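Local coordinates for SMC protein (PDB 1XEW) that is probably required for chromosome condensation and partitioning, its N-terminal piece here joining the C-terminal one to form an ABC-type ATPase head that binds ATP, at residues K6-G11 / A83-N88; A45-L50 / I142-D147. One frame throughout, in Å; residues are numbered along the deposited sequence.

How the contacts relate
From the N terminus the chain first lays down strand 3-10, then strands 20-23 and 28-33, and passes the ATP-binding loop to enter helix 40-49. Contact 1 (6-11 with 83-88) closes a loop of 71 residues when strand 80-87 returns beside strand 3-10. Contact 2 (45-50 with 142-147) starts inside that loop and closes 91 residues later, beyond its end, so the two cross along the chain. They lie about 15 Å apart, centre to centre, yet they touch: L9 CD2 is 3.5 Å from A45 CB, and I84 and V49 also pack. Helix 40-49 thus joins the antiparallel sheet of contact 1 to strand 142-143, which pairs with the other protein chain.

Contact 1: K6-G11 / A83-N88; sequences KLELKG and AIYFNN
Two neighbouring strands of the ABC-type head's antiparallel sheet, 3-10 and 80-87, meet here, K6 facing Y85, L7 facing I84 and E8 facing A83. The segment axes approach to 4.8 Å at 166°, and backbone bonds define the ladder: Y85 N to K6 O, E8 N to A83 O (2.8 Å) and A83 N to E8 O, with a weak one from K6 N to Y85 O. On the face carrying K6, E8 and Y85, the lysine chain runs extended over the tyrosine ring. Its CG sits between the backbone N and the carbonyl carbon (chi1 53°), setting K6 CE 3.6 Å from the Y85 ring centroid and 11° off the ring normal, a CH-pi contact; K6 NZ makes a cation-pi contact over the same face. K6 NZ also salt-bridges E8 OE2 (2.9 Å), while Y85 OH donates to E8 OE1 (2.6 Å) from above the carboxylate plane. Both carboxylate oxygens are therefore gripped, restricting its rotation. On the other face of the sheet, L7 CD1 meets I84 CB at 3.7 Å. Helix 40-49 covers it, L7 packing on I42 and I46 and I84 on V49, while strands 20-23 and 99-106 flank the pair.

Contact 2: A45-L50 / I142-D147; sequences AILFVL and IVLQGD
L47 of helix 40-49 and L144, just past strand 142-143, point their branches at one another tip to tip, methyl against methyl. L47 CD1 lies 3.5 Å from L144 CD1, closer than usual van der Waals contact, and L144 CD1 is also 3.9 Å from L47 CG. In L47, CG stands anti to the carbonyl carbon (chi1 -68°) and the chain then extends (chi2 178°), which carries CD1 out to this meeting point. Its second branch serves a different partner: L47 CD2 approaches I142 CG2 at 4.2 Å, the two side chains slanting across each other. I142 likewise divides its branches. While CG2 faces L47, the CG1 arm is anti to the carbonyl carbon, and I142 CD1 rests against a pair of residues one helical turn apart, 4.2 Å from I46 CG2 and 4.1 Å from L50 CD1.

Behind L144, the turn is tied by its own bonds: D147 OD1 accepts L144 N on its anti lone pair, and D147 N donates to L144 O, with G146 at the N-cap of helix 147-153. I142 and V143 continue as a parallel ladder with a strand of the other protein chain, consistent with the pairing of N- and C-terminal halves in the ATPase head.

Across the two segments there is no hydrogen bond; 163 Å² is buried, and every side-chain contact within 4.5 Å joins aliphatic carbons. Against the helix whose first residues, S40 and N41, bind ATP, shape fit and probably exclusion of water do the work here; directional bonds come from the turn and the interchain ladder.

Contact 1: K6-G11 / A83-N88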
ATOM      1  N   LYS A   6     -12.211  -8.157   6.212  1.00 23.52           N
ATOM      2  CA  LYS A   6     -11.194  -8.902   6.987  1.00 23.12           C
ATOM      3  C   LYS A   6     -10.458  -9.805   6.112  1.00 23.77           C
ATOM      4  O   LYS A   6     -10.891 -10.068   4.989  1.00 21.94           O
ATOM      5  CB  LYS A   6     -11.839  -9.806   8.063  1.00 23.43           C
ATOM      6  CG  LYS A   6     -12.960 -10.790   7.497  1.00 23.83           C
ATOM      7  CD  LYS A   6     -13.481 -11.757   8.628  1.00 32.60           C
ATOM      8  CE  LYS A   6     -14.672 -12.644   8.082  1.00 37.50           C
ATOM      9  NZ  LYS A   6     -15.130 -13.586   9.122  1.00 39.48           N
ATOM     10  N   LEU A   7      -9.352 -10.320   6.659  1.00 23.79           N
ATOM     11  CA  LEU A   7      -8.502 -11.259   6.026  1.00 25.51           C
ATOM     12  C   LEU A   7      -8.359 -12.449   6.973  1.00 27.54           C
ATOM     13  O   LEU A   7      -8.152 -12.220   8.236  1.00 26.36           O
ATOM     14  CB  LEU A   7      -7.134 -10.641   5.868  1.00 29.46           C
ATOM     15  CG  LEU A   7      -6.046 -11.303   4.997  1.00 29.40           C
ATOM     16  CD1 LEU A   7      -6.583 -11.311   3.526  1.00 29.61           C
ATOM     17  CD2 LEU A   7      -4.650 -10.495   5.097  1.00 30.91           C
ATOM     18  N   GLU A   8      -8.490 -13.696   6.449  1.00 24.86           N
ATOM     19  CA  GLU A   8      -8.341 -14.895   7.291  1.00 27.34           C
ATOM     20  C   GLU A   8      -7.161 -15.692   6.807  1.00 29.67           C
ATOM     21  O   GLU A   8      -7.031 -15.997   5.617  1.00 29.24           O
ATOM     22  CB  GLU A   8      -9.574 -15.807   7.254  1.00 30.08           C
ATOM     23  CG  GLU A   8     -10.852 -15.023   7.585  1.00 31.54           C
ATOM     24  CD  GLU A   8     -12.093 -15.878   7.787  1.00 43.15           C
ATOM     25  OE1 GLU A   8     -12.243 -16.917   7.117  1.00 49.10           O
ATOM     26  OE2 GLU A   8     -12.928 -15.466   8.606  1.00 44.61           O
ATOM     27  N   LEU A   9      -6.274 -16.029   7.727  1.00 24.27           N
ATOM     28  CA  LEU A   9      -5.096 -16.741   7.333  1.00 25.88           C
ATOM     29  C   LEU A   9      -5.005 -18.069   8.081  1.00 28.74           C
ATOM     30  O   LEU A   9      -5.245 -18.102   9.288  1.00 29.08           O
ATOM     31  CB  LEU A   9      -3.893 -15.878   7.651  1.00 25.79           C
ATOM     32  CG  LEU A   9      -3.681 -14.680   6.719  1.00 30.38           C
ATOM     33  CD1 LEU A   9      -4.371 -13.516   7.224  1.00 41.10           C
ATOM     34  CD2 LEU A   9      -2.204 -14.386   6.657  1.00 34.60           C
ATOM     35  N   LYS A  10      -4.597 -19.138   7.397  1.00 28.57           N
ATOM     36  CA  LYS A  10      -4.540 -20.452   8.061  1.00 28.68           C
ATOM     37  C   LYS A  10      -3.449 -21.274   7.337  1.00 29.71           C
ATOM     38  O   LYS A  10      -3.580 -21.615   6.122  1.00 30.10           O
ATOM     39  CB  LYS A  10      -5.954 -21.159   7.998  1.00 27.68           C
ATOM     40  CG  LYS A  10      -5.999 -22.599   8.651  1.00 30.42           C
ATOM     41  CD  LYS A  10      -7.425 -23.165   8.619  1.00 34.18           C
ATOM     42  CE  LYS A  10      -7.807 -23.556   7.139  1.00 45.44           C
ATOM     43  NZ  LYS A  10      -8.859 -24.683   7.048  1.00 52.03           N
ATOM     44  N   GLY A  11      -2.348 -21.526   8.075  1.00 31.69           N
ATOM     45  CA  GLY A  11      -1.228 -22.295   7.586  1.00 30.36           C
ATOM     46  C   GLY A  11      -0.392 -21.546   6.608  1.00 30.08           C
ATOM     47  O   GLY A  11       0.349 -22.155   5.810  1.00 33.18           O
ATOM     48  N   ALA A  83      -7.989 -16.092   2.902  1.00 19.08           N
ATOM     49  CA  ALA A  83      -9.271 -15.728   2.327  1.00 19.87           C
ATOM     50  C   ALA A  83      -9.436 -14.245   2.598  1.00 24.30           C
ATOM     51  O   ALA A  83      -9.154 -13.769   3.732  1.00 24.16           O
ATOM     52  CB  ALA A  83     -10.525 -16.490   3.016  1.00 20.89           C
ATOM     53  N   ILE A  84      -9.921 -13.504   1.597  1.00 24.77           N
ATOM     54  CA  ILE A  84     -10.140 -12.088   1.881  1.00 22.93           C
ATOM     55  C   ILE A  84     -11.660 -11.806   1.687  1.00 20.95           C
ATOM     56  O   ILE A  84     -12.237 -12.299   0.727  1.00 21.68           O
ATOM     57  CB  ILE A  84      -9.264 -11.235   0.958  1.00 23.49           C
ATOM     58  CG1 ILE A  84      -9.355  -9.729   1.366  1.00 21.23           C
ATOM     59  CG2 ILE A  84      -9.663 -11.534  -0.549  1.00 19.56           C
ATOM     60  CD1 ILE A  84      -8.342  -8.836   0.429  1.00 25.34           C
ATOM     61  N   TYR A  85     -12.257 -10.998   2.576  1.00 18.92           N
ATOM     62  CA  TYR A  85     -13.694 -10.757   2.574  1.00 22.84           C
ATOM     63  C   TYR A  85     -13.910  -9.286   2.237  1.00 24.64           C
ATOM     64  O   TYR A  85     -13.419  -8.400   2.953  1.00 25.47           O
ATOM     65  CB  TYR A  85     -14.260 -11.018   3.996  1.00 24.94           C
ATOM     66  CG  TYR A  85     -14.210 -12.498   4.433  1.00 21.18           C
ATOM     67  CD1 TYR A  85     -15.378 -13.206   4.622  1.00 25.48           C
ATOM     68  CD2 TYR A  85     -13.005 -13.188   4.568  1.00 26.34           C
ATOM     69  CE1 TYR A  85     -15.343 -14.580   4.954  1.00 32.34           C
ATOM     70  CE2 TYR A  85     -13.002 -14.597   4.905  1.00 24.36           C
ATOM     71  CZ  TYR A  85     -14.178 -15.239   5.100  1.00 28.27           C
ATOM     72  OH  TYR A  85     -14.225 -16.569   5.520  1.00 30.84           O
ATOM     73  N   PHE A  86     -14.664  -9.039   1.185  1.00 24.84           N
ATOM     74  CA  PHE A  86     -14.923  -7.662   0.772  1.00 24.96           C
ATOM     75  C   PHE A  86     -16.398  -7.349   0.971  1.00 27.85           C
ATOM     76  O   PHE A  86     -17.274  -8.184   0.614  1.00 28.01           O
ATOM     77  CB  PHE A  86     -14.676  -7.543  -0.735  1.00 24.29           C
ATOM     78  CG  PHE A  86     -13.222  -7.524  -1.145  1.00 26.62           C
ATOM     79  CD1 PHE A  86     -12.473  -6.321  -1.082  1.00 25.88           C
ATOM     80  CD2 PHE A  86     -12.625  -8.682  -1.682  1.00 26.24           C
ATOM     81  CE1 PHE A  86     -11.148  -6.277  -1.556  1.00 23.84           C
ATOM     82  CE2 PHE A  86     -11.301  -8.663  -2.160  1.00 23.18           C
ATOM     83  CZ  PHE A  86     -10.561  -7.495  -2.114  1.00 22.54           C
ATOM     84  N   ASN A  87     -16.678  -6.142   1.440  1.00 27.40           N
ATOM     85  CA  ASN A  87     -18.065  -5.643   1.530  1.00 29.88           C
ATOM     86  C   ASN A  87     -18.308  -5.108   0.106  1.00 32.57           C
ATOM     87  O   ASN A  87     -17.505  -4.287  -0.410  1.00 28.91           O
ATOM     88  CB  ASN A  87     -18.151  -4.495   2.539  1.00 29.10           C
ATOM     89  CG  ASN A  87     -19.505  -3.790   2.501  1.00 37.14           C
ATOM     90  OD1 ASN A  87     -19.899  -3.211   1.473  1.00 31.51           O
ATOM     91  ND2 ASN A  87     -20.221  -3.840   3.629  1.00 38.40           N
ATOM     92  N   ASN A  88     -19.394  -5.579  -0.543  1.00 29.36           N
ATOM     93  CA  ASN A  88     -19.698  -5.195  -1.893  1.00 29.49           C
ATOM     94  C   ASN A  88     -21.053  -4.528  -1.938  1.00 32.68           C
ATOM     95  O   ASN A  88     -21.766  -4.605  -2.958  1.00 31.94           O
ATOM     96  CB  ASN A  88     -19.668  -6.455  -2.784  1.00 25.66           C
ATOM     97  CG  ASN A  88     -19.704  -6.150  -4.240  1.00 33.03           C
ATOM     98  OD1 ASN A  88     -19.091  -5.202  -4.697  1.00 29.52           O
ATOM     99  ND2 ASN A  88     -20.441  -6.959  -5.005  1.00 28.70           N
TER

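Contact 2: A45-L50 / I142-D147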
ATOM      1  N   ALA A  45       0.305 -12.140   2.213  1.00 27.58           N
ATOM      2  CA  ALA A  45      -0.949 -12.883   2.173  1.00 25.78           C
ATOM      3  C   ALA A  45      -1.861 -12.160   1.208  1.00 23.76           C
ATOM      4  O   ALA A  45      -2.683 -12.793   0.516  1.00 26.64           O
ATOM      5  CB  ALA A  45      -1.599 -12.903   3.566  1.00 23.63           C
ATOM      6  N   ILE A  46      -1.768 -10.841   1.165  1.00 24.19           N
ATOM      7  CA  ILE A  46      -2.658 -10.072   0.289  1.00 25.13           C
ATOM      8  C   ILE A  46      -2.246 -10.223  -1.188  1.00 26.90           C
ATOM      9  O   ILE A  46      -3.125 -10.407  -1.982  1.00 28.00           O
ATOM     10  CB  ILE A  46      -2.840  -8.552   0.732  1.00 24.88           C
ATOM     11  CG1 ILE A  46      -3.964  -8.486   1.777  1.00 26.55           C
ATOM     12  CG2 ILE A  46      -3.208  -7.653  -0.538  1.00 25.05           C
ATOM     13  CD1 ILE A  46      -3.860  -7.366   2.835  1.00 34.75           C
ATOM     14  N   LEU A  47      -0.944 -10.237  -1.510  1.00 27.42           N
ATOM     15  CA  LEU A  47      -0.464 -10.453  -2.874  1.00 30.39           C
ATOM     16  C   LEU A  47      -0.839 -11.892  -3.307  1.00 29.58           C
ATOM     17  O   LEU A  47      -1.232 -12.112  -4.464  1.00 30.83           O
ATOM     18  CB  LEU A  47       1.057 -10.380  -2.987  1.00 30.04           C
ATOM     19  CG  LEU A  47       1.656  -8.975  -2.751  1.00 42.22           C
ATOM     20  CD1 LEU A  47       3.180  -9.043  -2.843  1.00 37.86           C
ATOM     21  CD2 LEU A  47       1.034  -7.998  -3.791  1.00 37.92           C
ATOM     22  N   PHE A  48      -0.764 -12.829  -2.343  1.00 24.60           N
ATOM     23  CA  PHE A  48      -1.046 -14.248  -2.593  1.00 23.77           C
ATOM     24  C   PHE A  48      -2.479 -14.434  -3.013  1.00 23.95           C
ATOM     25  O   PHE A  48      -2.752 -15.017  -4.038  1.00 23.06           O
ATOM     26  CB  PHE A  48      -0.763 -15.043  -1.324  1.00 25.17           C
ATOM     27  CG  PHE A  48      -1.187 -16.506  -1.372  1.00 21.01           C
ATOM     28  CD1 PHE A  48      -2.227 -16.953  -0.583  1.00 22.91           C
ATOM     29  CD2 PHE A  48      -0.474 -17.411  -2.116  1.00 17.98           C
ATOM     30  CE1 PHE A  48      -2.556 -18.301  -0.509  1.00 22.20           C
ATOM     31  CE2 PHE A  48      -0.763 -18.774  -2.072  1.00 23.72           C
ATOM     32  CZ  PHE A  48      -1.805 -19.227  -1.257  1.00 22.02           C
ATOM     33  N   VAL A  49      -3.404 -13.883  -2.260  1.00 25.27           N
ATOM     34  CA  VAL A  49      -4.808 -14.116  -2.568  1.00 26.92           C
ATOM     35  C   VAL A  49      -5.369 -13.317  -3.755  1.00 28.41           C
ATOM     36  O   VAL A  49      -6.418 -13.740  -4.371  1.00 28.20           O
ATOM     37  CB  VAL A  49      -5.677 -13.910  -1.301  1.00 25.89           C
ATOM     38  CG1 VAL A  49      -5.667 -12.414  -0.811  1.00 26.62           C
ATOM     39  CG2 VAL A  49      -7.169 -14.436  -1.566  1.00 23.43           C
ATOM     40  N   LEU A  50      -4.700 -12.196  -4.099  1.00 26.17           N
ATOM     41  CA  LEU A  50      -5.217 -11.382  -5.160  1.00 31.17           C
ATOM     42  C   LEU A  50      -4.619 -11.854  -6.491  1.00 31.79           C
ATOM     43  O   LEU A  50      -4.810 -11.252  -7.568  1.00 33.42           O
ATOM     44  CB  LEU A  50      -4.925  -9.916  -4.867  1.00 28.70           C
ATOM     45  CG  LEU A  50      -5.602  -9.229  -3.714  1.00 37.01           C
ATOM     46  CD1 LEU A  50      -5.091  -7.750  -3.651  1.00 39.68           C
ATOM     47  CD2 LEU A  50      -7.184  -9.299  -3.889  1.00 32.39           C
ATOM     48  N   ILE A 142      -0.892  -0.702  -3.717  1.00 26.42           N
ATOM     49  CA  ILE A 142      -0.182  -1.634  -2.784  1.00 27.39           C
ATOM     50  C   ILE A 142       1.283  -1.175  -2.776  1.00 26.02           C
ATOM     51  O   ILE A 142       1.973  -1.167  -3.823  1.00 25.62           O
ATOM     52  CB  ILE A 142      -0.320  -3.110  -3.300  1.00 28.20           C
ATOM     53  CG1 ILE A 142      -1.792  -3.494  -3.202  1.00 27.17           C
ATOM     54  CG2 ILE A 142       0.499  -4.111  -2.410  1.00 21.97           C
ATOM     55  CD1 ILE A 142      -2.030  -4.973  -3.529  1.00 29.79           C
ATOM     56  N   VAL A 143       1.712  -0.656  -1.622  1.00 22.53           N
ATOM     57  CA  VAL A 143       3.070  -0.148  -1.543  1.00 27.10           C
ATOM     58  C   VAL A 143       3.785  -0.934  -0.424  1.00 30.47           C
ATOM     59  O   VAL A 143       3.640  -0.674   0.769  1.00 25.89           O
ATOM     60  CB  VAL A 143       3.052   1.370  -1.243  1.00 26.90           C
ATOM     61  CG1 VAL A 143       4.506   1.877  -1.132  1.00 25.72           C
ATOM     62  CG2 VAL A 143       2.245   2.119  -2.370  1.00 28.78           C
ATOM     63  N   LEU A 144       4.502  -1.961  -0.837  1.00 32.17           N
ATOM     64  CA  LEU A 144       5.165  -2.801   0.138  1.00 34.79           C
ATOM     65  C   LEU A 144       6.557  -2.281   0.298  1.00 36.23           C
ATOM     66  O   LEU A 144       6.966  -1.284  -0.310  1.00 37.25           O
ATOM     67  CB  LEU A 144       5.172  -4.275  -0.343  1.00 34.25           C
ATOM     68  CG  LEU A 144       3.733  -4.786  -0.496  1.00 39.30           C
ATOM     69  CD1 LEU A 144       3.626  -6.308  -0.746  1.00 43.23           C
ATOM     70  CD2 LEU A 144       2.988  -4.413   0.762  1.00 31.43           C
ATOM     71  N   GLN A 145       7.303  -2.977   1.126  1.00 35.58           N
ATOM     72  CA  GLN A 145       8.707  -2.627   1.373  1.00 37.53           C
ATOM     73  C   GLN A 145       9.450  -2.908   0.052  1.00 36.83           C
ATOM     74  O   GLN A 145       9.288  -3.999  -0.509  1.00 39.44           O
ATOM     75  CB  GLN A 145       9.159  -3.598   2.426  1.00 39.56           C
ATOM     76  CG  GLN A 145       8.229  -3.545   3.532  1.00 36.21           C
ATOM     77  CD  GLN A 145       8.936  -2.888   4.636  1.00 52.30           C
ATOM     78  OE1 GLN A 145       9.376  -1.724   4.498  1.00 57.49           O
ATOM     79  NE2 GLN A 145       9.119  -3.623   5.745  1.00 44.80           N
ATOM     80  N   GLY A 146      10.277  -2.004  -0.443  1.00 33.59           N
ATOM     81  CA  GLY A 146      10.884  -2.329  -1.722  1.00 34.19           C
ATOM     82  C   GLY A 146      10.239  -1.494  -2.821  1.00 35.77           C
ATOM     83  O   GLY A 146      10.898  -1.231  -3.867  1.00 29.92           O
ATOM     84  N   ASP A 147       8.971  -1.074  -2.595  1.00 33.01           N
ATOM     85  CA  ASP A 147       8.261  -0.293  -3.595  1.00 33.88           C
ATOM     86  C   ASP A 147       8.768   1.160  -3.557  1.00 32.79           C
ATOM     87  O   ASP A 147       8.835   1.795  -4.581  1.00 30.58           O
ATOM     88  CB  ASP A 147       6.766  -0.323  -3.344  1.00 33.58           C
ATOM     89  CG  ASP A 147       6.125  -1.477  -3.981  1.00 37.10           C
ATOM     90  OD1 ASP A 147       5.186  -2.079  -3.389  1.00 36.71           O
ATOM     91  OD2 ASP A 147       6.589  -1.812  -5.086  1.00 42.13           O
TER